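Local structure of core protein VP4 (Bluetongue virus, 2JHP) at residues A[59-68]-A[486-494]; A[474-482]-A[505-516]. The protein is a multifunctional RNA-capping enzyme of the bluetongue virus core, assembling the cap on viral transcripts in successive steps. All coordinates share one frame; numbering follows the deposited sequence.

Interaction 1: A[59-68]-A[486-494]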
loop_
_atom_site.group_PDB
_atom_site.type_symbol
_atom_site.label_atom_id
_atom_site.label_comp_id
_atom_site.label_asym_id
_atom_site.label_seq_id
_atom_site.Cartn_x
_atom_site.Cartn_y
_atom_site.Cartn_z
ATOM N N ILE A 59 15.494 0.265 20.607
ATOM C CA ILE A 59 14.239 0.195 19.867
ATOM C C ILE A 59 14.102 -1.087 19.014
ATOM O O ILE A 59 13.113 -1.815 19.138
ATOM C CB ILE A 59 13.988 1.505 19.040
ATOM C CG1 ILE A 59 12.781 1.345 18.120
ATOM C CG2 ILE A 59 15.196 1.897 18.212
ATOM C CD1 ILE A 59 11.507 1.289 18.832
ATOM N N ARG A 60 15.104 -1.357 18.182
ATOM C CA ARG A 60 15.149 -2.536 17.324
ATOM C C ARG A 60 15.139 -3.840 18.103
ATOM O O ARG A 60 14.602 -4.843 17.619
ATOM C CB ARG A 60 16.401 -2.503 16.449
ATOM C CG ARG A 60 16.346 -1.513 15.293
ATOM C CD ARG A 60 17.599 -1.632 14.490
ATOM N NE ARG A 60 17.555 -2.760 13.568
ATOM C CZ ARG A 60 18.581 -3.566 13.318
ATOM N NH1 ARG A 60 19.740 -3.398 13.944
ATOM N NH2 ARG A 60 18.439 -4.555 12.448
ATOM N N GLN A 61 15.762 -3.835 19.285
ATOM C CA GLN A 61 15.732 -4.994 20.169
ATOM C C GLN A 61 14.305 -5.223 20.613
ATOM O O GLN A 61 13.779 -6.334 20.470
ATOM C CB GLN A 61 16.658 -4.824 21.368
ATOM C CG GLN A 61 18.100 -5.098 21.031
ATOM C CD GLN A 61 19.039 -5.037 22.243
ATOM O OE1 GLN A 61 18.962 -4.116 23.067
ATOM N NE2 GLN A 61 19.939 -6.018 22.337
ATOM N N LEU A 62 13.668 -4.162 21.107
ATOM C CA LEU A 62 12.280 -4.259 21.567
ATOM C C LEU A 62 11.304 -4.572 20.431
ATOM O O LEU A 62 10.351 -5.322 20.624
ATOM C CB LEU A 62 11.857 -3.016 22.367
ATOM C CG LEU A 62 12.472 -2.861 23.767
ATOM C CD1 LEU A 62 11.997 -1.591 24.470
ATOM C CD2 LEU A 62 12.195 -4.077 24.643
ATOM N N ARG A 63 11.552 -4.021 19.245
ATOM C CA ARG A 63 10.710 -4.341 18.086
ATOM C C ARG A 63 10.838 -5.802 17.650
ATOM O O ARG A 63 9.860 -6.413 17.214
ATOM C CB ARG A 63 10.995 -3.407 16.916
ATOM C CG ARG A 63 10.419 -2.007 17.078
ATOM C CD ARG A 63 8.929 -1.962 17.132
ATOM N NE ARG A 63 8.471 -0.600 16.916
ATOM C CZ ARG A 63 7.343 -0.083 17.406
ATOM N NH1 ARG A 63 6.545 -0.809 18.177
ATOM N NH2 ARG A 63 7.020 1.177 17.139
ATOM N N GLY A 64 12.039 -6.353 17.787
ATOM C CA GLY A 64 12.287 -7.759 17.493
ATOM C C GLY A 64 11.530 -8.647 18.456
ATOM O O GLY A 64 11.203 -9.796 18.139
ATOM N N HIS A 65 11.248 -8.098 19.633
ATOM C CA HIS A 65 10.426 -8.760 20.635
ATOM C C HIS A 65 8.924 -8.612 20.393
ATOM O O HIS A 65 8.125 -9.299 21.032
ATOM C CB HIS A 65 10.774 -8.231 22.026
ATOM C CG HIS A 65 11.961 -8.899 22.632
ATOM N ND1 HIS A 65 11.906 -10.172 23.159
ATOM C CD2 HIS A 65 13.240 -8.481 22.781
ATOM C CE1 HIS A 65 13.102 -10.508 23.609
ATOM N NE2 HIS A 65 13.927 -9.497 23.398
ATOM N N GLY A 66 8.551 -7.716 19.483
ATOM C CA GLY A 66 7.153 -7.402 19.232
ATOM C C GLY A 66 6.543 -6.313 20.106
ATOM O O GLY A 66 5.333 -6.264 20.258
ATOM N N PHE A 67 7.368 -5.430 20.663
ATOM C CA PHE A 67 6.906 -4.325 21.522
ATOM C C PHE A 67 6.087 -3.248 20.816
ATOM O O PHE A 67 6.454 -2.767 19.734
ATOM C CB PHE A 67 8.085 -3.652 22.210
ATOM C CG PHE A 67 8.401 -4.226 23.537
ATOM C CD1 PHE A 67 8.896 -5.525 23.654
ATOM C CD2 PHE A 67 8.222 -3.477 24.690
ATOM C CE1 PHE A 67 9.202 -6.068 24.902
ATOM C CE2 PHE A 67 8.525 -4.013 25.945
ATOM C CZ PHE A 67 9.014 -5.312 26.044
ATOM N N ILE A 68 4.973 -2.889 21.450
ATOM C CA ILE A 68 4.172 -1.740 21.080
ATOM C C ILE A 68 4.082 -0.892 22.335
ATOM O O ILE A 68 3.783 -1.402 23.425
ATOM C CB ILE A 68 2.770 -2.157 20.587
ATOM C CG1 ILE A 68 2.876 -2.785 19.194
ATOM C CG2 ILE A 68 1.776 -0.963 20.585
ATOM C CD1 ILE A 68 1.534 -3.394 18.668
ATOM N N LYS A 486 12.873 5.001 9.275
ATOM C CA LYS A 486 13.445 5.552 10.500
ATOM C C LYS A 486 13.273 4.595 11.683
ATOM O O LYS A 486 12.395 3.738 11.670
ATOM C CB LYS A 486 12.787 6.893 10.836
ATOM C CG LYS A 486 13.010 7.998 9.828
ATOM C CD LYS A 486 12.109 9.175 10.168
ATOM C CE LYS A 486 11.909 10.101 8.985
ATOM N NZ LYS A 486 13.071 11.009 8.787
ATOM N N LYS A 487 14.115 4.748 12.701
ATOM C CA LYS A 487 14.016 3.940 13.917
ATOM C C LYS A 487 12.687 4.166 14.640
ATOM O O LYS A 487 12.139 3.242 15.250
ATOM C CB LYS A 487 15.173 4.257 14.871
ATOM C CG LYS A 487 16.210 3.156 15.011
ATOM C CD LYS A 487 17.420 3.368 14.127
ATOM C CE LYS A 487 18.647 2.659 14.705
ATOM N NZ LYS A 487 19.297 3.447 15.811
ATOM N N ASP A 488 12.185 5.398 14.544
ATOM C CA ASP A 488 11.018 5.874 15.286
ATOM C C ASP A 488 9.646 5.459 14.685
ATOM O O ASP A 488 8.580 5.721 15.265
ATOM C CB ASP A 488 11.125 7.392 15.412
ATOM C CG ASP A 488 10.279 7.944 16.514
ATOM O OD1 ASP A 488 10.349 7.441 17.644
ATOM O OD2 ASP A 488 9.538 8.890 16.240
ATOM N N LEU A 489 9.690 4.801 13.528
ATOM C CA LEU A 489 8.505 4.282 12.847
ATOM C C LEU A 489 7.485 3.645 13.796
ATOM O O LEU A 489 7.802 2.700 14.530
ATOM C CB LEU A 489 8.905 3.242 11.797
ATOM C CG LEU A 489 7.765 2.670 10.948
ATOM C CD1 LEU A 489 7.187 3.737 10.016
ATOM C CD2 LEU A 489 8.234 1.464 10.144
ATOM N N THR A 490 6.270 4.177 13.776
ATOM C CA THR A 490 5.174 3.590 14.509
ATOM C C THR A 490 4.546 2.522 13.630
ATOM O O THR A 490 4.029 2.811 12.537
ATOM C CB THR A 490 4.151 4.657 14.925
ATOM O OG1 THR A 490 4.750 5.485 15.923
ATOM C CG2 THR A 490 2.871 4.024 15.495
ATOM N N TYR A 491 4.620 1.283 14.102
ATOM C CA TYR A 491 4.003 0.169 13.418
ATOM C C TYR A 491 3.789 -0.984 14.394
ATOM O O TYR A 491 4.265 -0.961 15.525
ATOM C CB TYR A 491 4.830 -0.263 12.207
ATOM C CG TYR A 491 6.061 -1.031 12.570
ATOM C CD1 TYR A 491 6.147 -2.393 12.312
ATOM C CD2 TYR A 491 7.136 -0.409 13.193
ATOM C CE1 TYR A 491 7.279 -3.113 12.649
ATOM C CE2 TYR A 491 8.258 -1.116 13.540
ATOM C CZ TYR A 491 8.336 -2.469 13.261
ATOM O OH TYR A 491 9.469 -3.179 13.603
ATOM N N ASP A 492 3.072 -1.992 13.928
ATOM C CA ASP A 492 2.638 -3.076 14.764
ATOM C C ASP A 492 3.361 -4.350 14.323
ATOM O O ASP A 492 3.076 -4.913 13.264
ATOM C CB ASP A 492 1.101 -3.166 14.683
ATOM C CG ASP A 492 0.532 -4.412 15.317
ATOM O OD1 ASP A 492 1.264 -5.217 15.939
ATOM O OD2 ASP A 492 -0.694 -4.589 15.171
ATOM N N PRO A 493 4.349 -4.777 15.124
ATOM C CA PRO A 493 5.156 -5.956 14.784
ATOM C C PRO A 493 4.358 -7.251 14.537
ATOM O O PRO A 493 4.706 -8.020 13.631
ATOM C CB PRO A 493 6.113 -6.070 15.976
ATOM C CG PRO A 493 6.236 -4.626 16.465
ATOM C CD PRO A 493 4.823 -4.135 16.366
ATOM N N ALA A 494 3.299 -7.481 15.311
ATOM C CA ALA A 494 2.431 -8.643 15.102
ATOM C C ALA A 494 1.791 -8.628 13.705
ATOM O O ALA A 494 1.777 -9.639 12.994
ATOM C CB ALA A 494 1.368 -8.705 16.173
#

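Interaction 2: A[474-482]-A[505-516]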
loop_
_atom_site.group_PDB
_atom_site.type_symbol
_atom_site.label_atom_id
_atom_site.label_comp_id
_atom_site.label_asym_id
_atom_site.label_seq_id
_atom_site.Cartn_x
_atom_site.Cartn_y
_atom_site.Cartn_z
ATOM N N ILE A 474 11.177 -4.961 8.031
ATOM C CA ILE A 474 11.242 -3.570 8.461
ATOM C C ILE A 474 12.552 -3.292 9.213
ATOM O O ILE A 474 13.223 -2.300 8.961
ATOM C CB ILE A 474 10.010 -3.182 9.305
ATOM C CG1 ILE A 474 8.735 -3.152 8.435
ATOM C CG2 ILE A 474 10.240 -1.870 10.053
ATOM C CD1 ILE A 474 8.489 -1.872 7.589
ATOM N N LEU A 475 12.905 -4.190 10.123
ATOM C CA LEU A 475 14.122 -4.090 10.906
ATOM C C LEU A 475 15.371 -4.138 10.023
ATOM O O LEU A 475 16.372 -3.473 10.306
ATOM C CB LEU A 475 14.150 -5.227 11.928
ATOM C CG LEU A 475 13.698 -4.956 13.368
ATOM C CD1 LEU A 475 13.294 -3.504 13.633
ATOM C CD2 LEU A 475 12.620 -5.918 13.789
ATOM N N PHE A 476 15.306 -4.934 8.962
ATOM C CA PHE A 476 16.349 -4.959 7.961
ATOM C C PHE A 476 16.511 -3.584 7.309
ATOM O O PHE A 476 17.632 -3.094 7.166
ATOM C CB PHE A 476 16.055 -6.015 6.902
ATOM C CG PHE A 476 17.184 -6.227 5.938
ATOM C CD1 PHE A 476 18.293 -6.992 6.303
ATOM C CD2 PHE A 476 17.156 -5.654 4.672
ATOM C CE1 PHE A 476 19.334 -7.197 5.422
ATOM C CE2 PHE A 476 18.194 -5.855 3.790
ATOM C CZ PHE A 476 19.286 -6.631 4.166
ATOM N N LEU A 477 15.393 -2.969 6.935
ATOM C CA LEU A 477 15.410 -1.663 6.277
ATOM C C LEU A 477 15.751 -0.551 7.239
ATOM O O LEU A 477 16.379 0.413 6.842
ATOM C CB LEU A 477 14.074 -1.369 5.561
ATOM C CG LEU A 477 13.728 -2.288 4.387
ATOM C CD1 LEU A 477 12.241 -2.272 4.046
ATOM C CD2 LEU A 477 14.586 -1.928 3.188
ATOM N N MET A 478 15.340 -0.670 8.494
ATOM C CA MET A 478 15.817 0.262 9.506
ATOM C C MET A 478 17.366 0.292 9.484
ATOM O O MET A 478 17.995 1.356 9.534
ATOM C CB MET A 478 15.313 -0.098 10.899
ATOM C CG MET A 478 13.917 0.400 11.167
ATOM S SD MET A 478 13.386 0.083 12.858
ATOM C CE MET A 478 11.658 0.525 12.755
ATOM N N TRP A 479 17.947 -0.898 9.359
ATOM C CA TRP A 479 19.374 -1.130 9.514
ATOM C C TRP A 479 20.193 -0.738 8.285
ATOM O O TRP A 479 21.260 -0.156 8.422
ATOM C CB TRP A 479 19.562 -2.608 9.857
ATOM C CG TRP A 479 20.951 -3.101 9.998
ATOM C CD1 TRP A 479 21.973 -2.499 10.646
ATOM C CD2 TRP A 479 21.451 -4.350 9.519
ATOM N NE1 TRP A 479 23.104 -3.282 10.580
ATOM C CE2 TRP A 479 22.807 -4.427 9.894
ATOM C CE3 TRP A 479 20.886 -5.410 8.793
ATOM C CZ2 TRP A 479 23.612 -5.522 9.567
ATOM C CZ3 TRP A 479 21.684 -6.498 8.468
ATOM C CH2 TRP A 479 23.033 -6.542 8.847
ATOM N N ARG A 480 19.672 -1.059 7.100
ATOM C CA ARG A 480 20.344 -0.823 5.824
ATOM C C ARG A 480 20.015 0.552 5.215
ATOM O O ARG A 480 20.879 1.185 4.599
ATOM C CB ARG A 480 20.007 -1.955 4.836
ATOM C CG ARG A 480 20.620 -1.823 3.434
ATOM C CD ARG A 480 21.843 -2.692 3.242
ATOM N NE ARG A 480 21.519 -4.012 2.696
ATOM C CZ ARG A 480 22.327 -5.072 2.760
ATOM N NH1 ARG A 480 23.518 -4.987 3.358
ATOM N NH2 ARG A 480 21.944 -6.224 2.229
ATOM N N TYR A 481 18.778 1.013 5.384
ATOM C CA TYR A 481 18.362 2.301 4.830
ATOM C C TYR A 481 17.733 3.216 5.881
ATOM O O TYR A 481 16.526 3.445 5.858
ATOM C CB TYR A 481 17.400 2.099 3.664
ATOM C CG TYR A 481 17.954 1.279 2.526
ATOM C CD1 TYR A 481 17.628 -0.064 2.391
ATOM C CD2 TYR A 481 18.801 1.852 1.575
ATOM C CE1 TYR A 481 18.124 -0.828 1.343
ATOM C CE2 TYR A 481 19.315 1.097 0.513
ATOM C CZ TYR A 481 18.969 -0.248 0.406
ATOM O OH TYR A 481 19.469 -1.000 -0.635
ATOM N N PRO A 482 18.560 3.751 6.798
ATOM C CA PRO A 482 18.159 4.583 7.936
ATOM C C PRO A 482 17.282 5.815 7.670
ATOM O O PRO A 482 16.601 6.263 8.587
ATOM C CB PRO A 482 19.499 5.011 8.528
ATOM C CG PRO A 482 20.395 3.893 8.190
ATOM C CD PRO A 482 20.018 3.536 6.801
ATOM N N GLU A 505 17.794 -7.445 -2.214
ATOM C CA GLU A 505 18.886 -6.961 -1.385
ATOM C C GLU A 505 19.924 -8.078 -1.182
ATOM O O GLU A 505 19.546 -9.200 -0.805
ATOM C CB GLU A 505 18.337 -6.502 -0.025
ATOM C CG GLU A 505 17.591 -5.180 -0.060
ATOM C CD GLU A 505 18.453 -4.053 -0.582
ATOM O OE1 GLU A 505 19.701 -4.180 -0.573
ATOM O OE2 GLU A 505 17.878 -3.034 -1.005
ATOM N N PRO A 506 21.222 -7.779 -1.421
ATOM C CA PRO A 506 22.254 -8.813 -1.286
ATOM C C PRO A 506 22.436 -9.216 0.168
ATOM O O PRO A 506 22.231 -8.399 1.064
ATOM C CB PRO A 506 23.543 -8.136 -1.835
ATOM C CG PRO A 506 23.323 -6.681 -1.659
ATOM C CD PRO A 506 21.791 -6.473 -1.804
ATOM N N ILE A 507 22.805 -10.475 0.385
ATOM C CA ILE A 507 23.187 -10.966 1.705
ATOM C C ILE A 507 24.202 -10.005 2.314
ATOM O O ILE A 507 25.146 -9.608 1.637
ATOM C CB ILE A 507 23.803 -12.379 1.614
ATOM C CG1 ILE A 507 22.806 -13.374 1.006
ATOM C CG2 ILE A 507 24.261 -12.848 2.980
ATOM C CD1 ILE A 507 23.421 -14.693 0.546
ATOM N N PRO A 508 24.005 -9.603 3.583
ATOM C CA PRO A 508 24.975 -8.707 4.222
ATOM C C PRO A 508 26.369 -9.319 4.322
ATOM O O PRO A 508 26.529 -10.538 4.267
ATOM C CB PRO A 508 24.404 -8.512 5.624
ATOM C CG PRO A 508 22.956 -8.822 5.494
ATOM C CD PRO A 508 22.890 -9.925 4.490
ATOM N N ASP A 509 27.369 -8.459 4.469
ATOM C CA ASP A 509 28.736 -8.880 4.400
ATOM C C ASP A 509 29.621 -8.011 5.293
ATOM O O ASP A 509 29.874 -6.836 4.979
ATOM C CB ASP A 509 29.211 -8.799 2.944
ATOM C CG ASP A 509 30.710 -8.905 2.818
ATOM O OD1 ASP A 509 31.332 -7.949 2.311
ATOM O OD2 ASP A 509 31.266 -9.931 3.257
ATOM N N PRO A 510 30.166 -8.592 6.381
ATOM C CA PRO A 510 29.987 -9.934 6.951
ATOM C C PRO A 510 28.558 -10.338 7.218
ATOM O O PRO A 510 27.765 -9.506 7.652
ATOM C CB PRO A 510 30.802 -9.884 8.266
ATOM C CG PRO A 510 31.181 -8.457 8.460
ATOM C CD PRO A 510 31.224 -7.848 7.096
ATOM N N PRO A 511 28.225 -11.612 6.934
ATOM C CA PRO A 511 26.897 -12.180 7.170
ATOM C C PRO A 511 26.566 -12.257 8.663
ATOM O O PRO A 511 26.531 -13.342 9.246
ATOM C CB PRO A 511 26.994 -13.579 6.546
ATOM C CG PRO A 511 28.446 -13.884 6.492
ATOM C CD PRO A 511 29.150 -12.590 6.328
ATOM N N VAL A 512 26.324 -11.094 9.262
ATOM C CA VAL A 512 26.122 -10.967 10.705
ATOM C C VAL A 512 24.692 -11.416 11.127
ATOM O O VAL A 512 23.749 -11.279 10.340
ATOM C CB VAL A 512 26.477 -9.512 11.164
ATOM C CG1 VAL A 512 25.378 -8.532 10.800
ATOM C CG2 VAL A 512 26.772 -9.448 12.649
ATOM N N PRO A 513 24.534 -11.973 12.354
ATOM C CA PRO A 513 23.237 -12.473 12.801
ATOM C C PRO A 513 22.312 -11.385 13.355
ATOM O O PRO A 513 21.854 -11.484 14.503
ATOM C CB PRO A 513 23.619 -13.445 13.919
ATOM C CG PRO A 513 24.823 -12.817 14.534
ATOM C CD PRO A 513 25.570 -12.184 13.383
ATOM N N ASP A 514 22.020 -10.373 12.538
ATOM C CA ASP A 514 21.191 -9.254 12.979
ATOM C C ASP A 514 19.721 -9.619 13.256
ATOM O O ASP A 514 19.168 -10.525 12.638
ATOM C CB ASP A 514 21.272 -8.115 11.975
ATOM C CG ASP A 514 20.585 -6.866 12.465
ATOM O OD1 ASP A 514 21.167 -6.142 13.306
ATOM O OD2 ASP A 514 19.447 -6.623 12.013
ATOM N N ILE A 515 19.122 -8.894 14.197
ATOM C CA ILE A 515 17.723 -9.046 14.605
ATOM C C ILE A 515 16.762 -9.272 13.430
ATOM O O ILE A 515 15.859 -10.103 13.513
ATOM C CB ILE A 515 17.292 -7.834 15.486
ATOM C CG1 ILE A 515 17.426 -8.183 16.962
ATOM C CG2 ILE A 515 15.860 -7.403 15.238
ATOM C CD1 ILE A 515 17.628 -6.978 17.833
ATOM N N SER A 516 16.981 -8.537 12.338
ATOM C CA SER A 516 16.214 -8.670 11.105
ATOM C C SER A 516 16.130 -10.128 10.670
ATOM O O SER A 516 15.103 -10.586 10.186
ATOM C CB SER A 516 16.867 -7.821 10.008
ATOM O OG SER A 516 18.184 -8.255 9.724
#

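Interaction 1: A[59-68]-A[486-494]
R63 reaches from helix 59-64 across the phenol of Y491 to the backbone of 486-494. Its CB lies 3.7 Å from Y491 OH, and CG is almost as near the same oxygen. A bend at chi2 (-64°) then leads the chain obliquely past the ring, where CD also meets P493 CG at 3.8 Å and NE comes within 3.4 Å of Y491 CE2. The guanidinium is turned 62° from the ring and has Y491 O over one face, 3.3 Å above its plane. At the tip, NH2 donates to L489 O (3.1 Å), arriving in the carbonyl plane on a lone pair, though the N-H is bent to 143°. NH1 forms a salt bridge with D86 and also points at F67 O, a bond whose refined length is doubtfully short. The helix belongs to a beta-alpha-beta crossover that passes strand 7-10 and joins 48-51 to 67-71 in a parallel sheet; G66, with positive phi, ends it in a Schellman motif. P493 CB packs 3.7 Å from G66 CA. Beside it, I68 CG1 touches P493 CD, while I68 CD1 approaches D492 OD1 at 3.3 Å. D492 is the N-cap of helix 493-496, weakly accepting from A494 N, and its OD2 pairs with R110. At the far end, I59 CG2 rests 3.6 Å from K487 CG.

Interaction 2: A[474-482]-A[505-516]
W479 and F476 of helix 470-480 meet the proline-rich loop 505-516 at P508, whose CG lies 4.0 Å from W479 CZ3 and equally near F476 CE1. The helix lies in the connection between strands 466-469 and 499-503, the last two of a seven-stranded sheet with the 3-2-1-4-5-7-6 order of class I methyltransferases; the loop after the second strand returns over the helix. V512 CG1 touches W479 CH2 at 3.6 Å. Over one indole face the D514 carboxylate stacks nearly flat, planes 12° apart, and D514 CB makes a CH-pi contact. W479 NE1 hydrogen-bonds to S593 O. D514 OD2, with R60 as its outside partner, closes an Asx turn by accepting S516 N from above the carboxylate plane, and takes S516 OG on its anti lone pair. S516 CB sits 3.4 Å from F476 N, its OG at the edge of the F476 ring. Further out, R480, turned at chi2 (101°) and chi3, brings NH2 at its guanidinium edge to P506 O at a doubtfully short distance, and NE makes a long salt bridge to E505 OE1 (3.7 Å). E505 OE2 accepts Y124 OH and, on its syn side but 28° out of the carboxylate plane, Y481 OH at 2.6 Å.

Overall arrangement
The centres of the two interactions lie 15 Å apart, and R60 ties them together. From helix 59-64, its NH2 passes 3.4 Å from W479 CB, forms a salt bridge to D514 OD2 whose refined length is doubtfully short, and probably bonds to L475 O at 3.2 Å. A second touch joins K486 O to M478 CE, 3.5 Å away. Along the chain, helix 470-480 is followed by 486-494, so the helix of interaction 2 leads into one half of interaction 1. Y491 packs on I474 and L475 of that helix, and its side chain is about 8 Å from a bound guanine; I474 in turn touches F117, a residue of a guanine pocket.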